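Local coordinates for acyl-coenzyme A oxidase 3 (Yarrowia lipolytica, PDB 5YS9) that oxidises acyl-CoA substrates to trans-2-enoyl-CoA with its FAD cofactor, passing the electrons to oxygen to give hydrogen peroxide in peroxisomal fatty acid beta-oxidation, at the interface of chains A and B. Residues are numbered along the deposited sequence; one frame, centred on the assembly and turned at random. Chains: chain A/B, Acyl-coenzyme A oxidase 3.

Contact 1: the interface of chains A and B. Residues chain A 674, 676, 681; chain B 82, 86, 121, 206-207.
A:Tyr676 and B:Arg121 meet where the C-terminal segment of one acyl-CoA oxidase subunit, a loop leading into helix 677-685, lies against the N-terminal helices 78-92 and 116-136 of the other. The polar core is a fork: both terminal nitrogens of the B:Arg121 guanidinium point end-on at the one phenol oxygen. B:Arg121 NH2 donates to A:Tyr676 OH at 2.9 Å, and B:Arg121 NH1 reaches the same A:Tyr676 OH at 3.2 Å along a more bent path. The phenol oxygen lies almost in the guanidinium plane, while the tyrosine ring is turned 57° from it. Arginine suits this place because it can grip one oxygen with two N-H groups and still have another to give. Within chain B, B:Arg121 NH2 donates to the hydroxyl OG of B:Ser207 at 2.8 Å, tilted from the guanidinium plane, which helps fix the fork's rotation. CG of A:Tyr676 lies between its backbone N and carbonyl carbon (chi1 50°), a setting that sends the ring toward helix 78-92. Tyrosine combines a phenol oxygen for the arginine with a flat ring for apolar neighbours.

Apolar contacts flank the fork. CE1 of A:Tyr676 touches CG2 of B:Val86 at 3.6 Å, and that methyl also lies over one face of the B:Arg121 guanidinium, near its rim. The two methyls of a beta-branched valine let it face different groups at once: CG1 of B:Val86 packs on CA of A:Leu681 at 3.9 Å. At the ring's other edge, on the same side of its plane as the valine, CE2 of A:Tyr676 rests 3.9 Å from CB of B:Arg82, the aliphatic root of the side chain.

A proline-on-imidazole contact extends the patch. A:Pro674 lays its CA over the centre of the B:His206 ring, and CB of A:Pro674 comes to 3.8 Å from CG of B:His206. The same CB covers the opposite face of A:Tyr676, so the rigid pyrrolidine acts as a spacer between two aromatic groups. A:Leu681 turns CD2 toward the B:His206 carbonyl oxygen, adding apolar bulk beside the loop.

Contact 2: the interface of chains A and B. Residues chain A 89, 96, 153, 156-157; chain B 684-685, 687.
The end of helix 677-685 in chain B, with the loop that follows it, docks B:Phe684, B:Leu685 and B:Arg687 onto the acyl-CoA oxidase fold of chain A, against helix 78-92 and the loop before strand 158-161. The polar link uses the carbonyl of A:Val153: NH1 of B:Arg687 donates to O of A:Val153 at 2.7 Å, nearly straight at the hydrogen (166°). The oxygen lies in the guanidinium plane, but the nitrogen sits above the carbonyl plane. NH1 of B:Arg687 also donates to the O atom of B:Phe684 at 2.8 Å, tying the arginine to its own helix end. An extended chain from CG to NE brings the guanidinium over the rim of the B:Phe684 ring, with CE1 under its centre. With an alanine in place of B:Arg687, the A:Val153 carbonyl would probably lose this partner across the interface and the B:Phe684 ring the cover at its rim, leaving that ring freer to turn.

Around this link the packing is apolar. B:Phe684 holds CG anti to the backbone N (chi1 177°), which carries the ring's outer edge into chain A. There CE2 of B:Phe684 meets CG1 of A:Val153 at 3.8 Å, and CZ of B:Phe684 approaches CH2 of the A:Trp96 indole at 4.1 Å. A phenylalanine is long and flat enough to reach several apolar groups, CG2 of A:Ile89 among them. The branched end of B:Leu685 fits beside the valine: CD2 of B:Leu685 lies 4.0 Å from CG1 of A:Val153 and near CD2 of A:Tyr157. The site thus anchors the C-terminal helix of one subunit on its neighbour and probably helps hold the pair together.

Contact 1: the interface of chains A and B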
loop_
_atom_site.group_PDB
_atom_site.type_symbol
_atom_site.label_atom_id
_atom_site.label_comp_id
_atom_site.label_asym_id
_atom_site.label_seq_id
_atom_site.Cartn_x
_atom_site.Cartn_y
_atom_site.Cartn_z
ATOM N N PRO A 674 -11.426 10.753 -29.081
ATOM C CA PRO A 674 -10.846 9.469 -28.739
ATOM C C PRO A 674 -10.850 8.524 -29.909
ATOM O O PRO A 674 -11.706 8.671 -30.755
ATOM C CB PRO A 674 -11.795 8.922 -27.635
ATOM C CG PRO A 674 -13.053 9.652 -27.786
ATOM C CD PRO A 674 -12.738 10.966 -28.444
ATOM N N TYR A 676 -12.212 5.818 -30.147
ATOM C CA TYR A 676 -13.504 5.174 -30.159
ATOM C C TYR A 676 -14.652 6.173 -30.349
ATOM O O TYR A 676 -15.766 5.920 -29.952
ATOM C CB TYR A 676 -13.686 4.313 -28.907
ATOM C CG TYR A 676 -13.366 5.045 -27.647
ATOM C CD1 TYR A 676 -14.334 5.761 -26.997
ATOM C CD2 TYR A 676 -12.088 5.041 -27.126
ATOM C CE1 TYR A 676 -14.049 6.451 -25.854
ATOM C CE2 TYR A 676 -11.791 5.726 -25.981
ATOM C CZ TYR A 676 -12.781 6.430 -25.352
ATOM O OH TYR A 676 -12.512 7.126 -24.230
ATOM N N LEU A 681 -18.527 6.493 -28.438
ATOM C CA LEU A 681 -18.961 7.752 -27.845
ATOM C C LEU A 681 -19.967 8.587 -28.637
ATOM O O LEU A 681 -20.930 9.065 -28.091
ATOM C CB LEU A 681 -17.752 8.603 -27.496
ATOM C CG LEU A 681 -18.128 9.902 -26.812
ATOM C CD1 LEU A 681 -18.806 9.640 -25.489
ATOM C CD2 LEU A 681 -16.922 10.780 -26.624
ATOM N N ARG B 82 -10.638 2.499 -21.469
ATOM C CA ARG B 82 -11.237 3.745 -21.888
ATOM C C ARG B 82 -12.481 3.585 -22.748
ATOM O O ARG B 82 -13.461 4.270 -22.532
ATOM C CB ARG B 82 -10.215 4.616 -22.599
ATOM C CG ARG B 82 -9.159 5.175 -21.681
ATOM C CD ARG B 82 -9.658 6.391 -20.937
ATOM N NE ARG B 82 -8.581 7.019 -20.207
ATOM C CZ ARG B 82 -7.739 7.895 -20.718
ATOM N NH1 ARG B 82 -7.850 8.272 -21.973
ATOM N NH2 ARG B 82 -6.777 8.392 -19.971
ATOM N N VAL B 86 -17.163 3.650 -21.778
ATOM C CA VAL B 86 -18.249 4.253 -22.535
ATOM C C VAL B 86 -19.403 3.319 -22.908
ATOM O O VAL B 86 -20.543 3.687 -22.785
ATOM C CB VAL B 86 -17.711 4.983 -23.779
ATOM C CG1 VAL B 86 -18.811 5.711 -24.511
ATOM C CG2 VAL B 86 -16.615 5.945 -23.386
ATOM N N ARG B 121 -16.113 7.860 -14.275
ATOM C CA ARG B 121 -16.165 8.466 -15.580
ATOM C C ARG B 121 -17.552 8.987 -15.881
ATOM O O ARG B 121 -17.709 10.040 -16.460
ATOM C CB ARG B 121 -15.721 7.500 -16.660
ATOM C CG ARG B 121 -15.840 8.085 -18.045
ATOM C CD ARG B 121 -14.602 7.818 -18.854
ATOM N NE ARG B 121 -14.711 8.399 -20.169
ATOM C CZ ARG B 121 -14.119 7.928 -21.252
ATOM N NH1 ARG B 121 -13.367 6.862 -21.193
ATOM N NH2 ARG B 121 -14.283 8.540 -22.393
ATOM N N HIS B 206 -11.207 13.400 -23.435
ATOM C CA HIS B 206 -11.875 12.859 -24.593
ATOM C C HIS B 206 -13.378 12.987 -24.619
ATOM O O HIS B 206 -13.964 12.951 -25.665
ATOM C CB HIS B 206 -11.496 11.398 -24.742
ATOM C CG HIS B 206 -10.088 11.192 -25.174
ATOM N ND1 HIS B 206 -9.458 12.029 -26.060
ATOM C CD2 HIS B 206 -9.188 10.242 -24.851
ATOM C CE1 HIS B 206 -8.230 11.605 -26.263
ATOM N NE2 HIS B 206 -8.040 10.524 -25.539
ATOM N N SER B 207 -13.996 13.075 -23.456
ATOM C CA SER B 207 -15.434 12.933 -23.363
ATOM C C SER B 207 -16.297 14.185 -23.308
ATOM O O SER B 207 -17.359 14.216 -23.891
ATOM C CB SER B 207 -15.778 12.016 -22.197
ATOM O OG SER B 207 -14.668 11.226 -21.861
#

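Contact 2: the interface of chains A and B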
loop_
_atom_site.group_PDB
_atom_site.type_symbol
_atom_site.label_atom_id
_atom_site.label_comp_id
_atom_site.label_asym_id
_atom_site.label_seq_id
_atom_site.Cartn_x
_atom_site.Cartn_y
_atom_site.Cartn_z
ATOM N N ILE A 89 17.692 -8.208 -21.485
ATOM C CA ILE A 89 18.580 -9.268 -21.043
ATOM C C ILE A 89 19.773 -9.459 -21.990
ATOM O O ILE A 89 20.888 -9.676 -21.554
ATOM C CB ILE A 89 17.792 -10.578 -20.788
ATOM C CG1 ILE A 89 17.059 -10.491 -19.456
ATOM C CG2 ILE A 89 18.693 -11.793 -20.756
ATOM C CD1 ILE A 89 15.857 -11.389 -19.345
ATOM N N TRP A 96 28.525 -9.747 -18.730
ATOM C CA TRP A 96 28.822 -10.959 -17.979
ATOM C C TRP A 96 30.257 -11.377 -18.126
ATOM O O TRP A 96 30.834 -11.923 -17.204
ATOM C CB TRP A 96 27.976 -12.129 -18.436
ATOM C CG TRP A 96 26.571 -11.898 -18.315
ATOM C CD1 TRP A 96 25.936 -10.927 -17.582
ATOM C CD2 TRP A 96 25.564 -12.675 -18.922
ATOM N NE1 TRP A 96 24.590 -11.055 -17.718
ATOM C CE2 TRP A 96 24.328 -12.127 -18.532
ATOM C CE3 TRP A 96 25.583 -13.790 -19.764
ATOM C CZ2 TRP A 96 23.103 -12.662 -18.965
ATOM C CZ3 TRP A 96 24.370 -14.319 -20.208
ATOM C CH2 TRP A 96 23.145 -13.750 -19.804
ATOM N N VAL A 153 24.012 -18.736 -20.995
ATOM C CA VAL A 153 22.645 -18.730 -21.547
ATOM C C VAL A 153 22.696 -18.863 -23.064
ATOM O O VAL A 153 22.192 -17.996 -23.787
ATOM C CB VAL A 153 21.828 -17.488 -21.087
ATOM C CG1 VAL A 153 20.352 -17.712 -21.309
ATOM C CG2 VAL A 153 22.053 -17.202 -19.599
ATOM N N PHE A 156 20.165 -22.553 -23.761
ATOM C CA PHE A 156 19.873 -23.033 -22.395
ATOM C C PHE A 156 19.350 -21.861 -21.551
ATOM O O PHE A 156 19.880 -20.760 -21.641
ATOM C CB PHE A 156 21.157 -23.553 -21.734
ATOM C CG PHE A 156 20.940 -24.441 -20.531
ATOM C CD1 PHE A 156 20.603 -23.893 -19.294
ATOM C CD2 PHE A 156 21.143 -25.829 -20.626
ATOM C CE1 PHE A 156 20.443 -24.693 -18.183
ATOM C CE2 PHE A 156 20.969 -26.640 -19.514
ATOM C CZ PHE A 156 20.631 -26.080 -18.290
ATOM N N TYR A 157 18.319 -22.104 -20.747
ATOM C CA TYR A 157 17.723 -21.083 -19.902
ATOM C C TYR A 157 16.998 -21.831 -18.797
ATOM O O TYR A 157 16.112 -22.670 -19.045
ATOM C CB TYR A 157 16.750 -20.189 -20.682
ATOM C CG TYR A 157 16.488 -18.843 -20.047
ATOM C CD1 TYR A 157 15.703 -18.722 -18.905
ATOM C CD2 TYR A 157 17.030 -17.681 -20.579
ATOM C CE1 TYR A 157 15.452 -17.469 -18.316
ATOM C CE2 TYR A 157 16.802 -16.430 -20.004
ATOM C CZ TYR A 157 16.017 -16.321 -18.863
ATOM O OH TYR A 157 15.785 -15.077 -18.305
ATOM N N PHE B 684 18.615 -14.640 -29.312
ATOM C CA PHE B 684 19.455 -14.536 -28.145
ATOM C C PHE B 684 19.969 -15.885 -27.671
ATOM O O PHE B 684 21.153 -16.026 -27.418
ATOM C CB PHE B 684 18.732 -13.865 -26.985
ATOM C CG PHE B 684 19.567 -13.816 -25.726
ATOM C CD1 PHE B 684 20.726 -13.042 -25.674
ATOM C CD2 PHE B 684 19.249 -14.606 -24.627
ATOM C CE1 PHE B 684 21.510 -13.001 -24.528
ATOM C CE2 PHE B 684 20.049 -14.578 -23.477
ATOM C CZ PHE B 684 21.176 -13.766 -23.431
ATOM N N LEU B 685 19.081 -16.857 -27.479
ATOM C CA LEU B 685 19.517 -18.209 -27.053
ATOM C C LEU B 685 20.539 -18.822 -28.005
ATOM O O LEU B 685 21.456 -19.486 -27.563
ATOM C CB LEU B 685 18.345 -19.184 -26.905
ATOM C CG LEU B 685 17.363 -18.757 -25.812
ATOM C CD1 LEU B 685 16.179 -19.722 -25.744
ATOM C CD2 LEU B 685 18.082 -18.594 -24.480
ATOM N N ARG B 687 22.517 -17.031 -30.240
ATOM C CA ARG B 687 23.470 -16.065 -30.747
ATOM C C ARG B 687 24.874 -16.672 -30.962
ATOM O O ARG B 687 25.282 -17.572 -30.245
ATOM C CB ARG B 687 23.569 -14.862 -29.808
ATOM C CG ARG B 687 24.240 -15.129 -28.472
ATOM C CD ARG B 687 23.758 -14.089 -27.463
ATOM N NE ARG B 687 24.364 -14.236 -26.157
ATOM C CZ ARG B 687 24.055 -15.161 -25.257
ATOM N NH1 ARG B 687 23.120 -16.062 -25.473
ATOM N NH2 ARG B 687 24.690 -15.165 -24.113
#

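Contact 1 and contact 2 lie about 43 Å apart, measured between the centres of their C-alpha atoms, with the chains in exchanged roles: chain A supplies the C-terminal segment in the first, chain B in the second. Both use helix 677-685 against helix 78-92 of the partner. Since the interface is two-fold symmetric, contact 1 and the twin of contact 2 draw on the same C-terminal segment and partner helix, as neighbouring parts of one docking surface. In this assembly each subunit reaches across to hold the other by its C-terminal segment, a reciprocal arrangement likely to stabilise the pair.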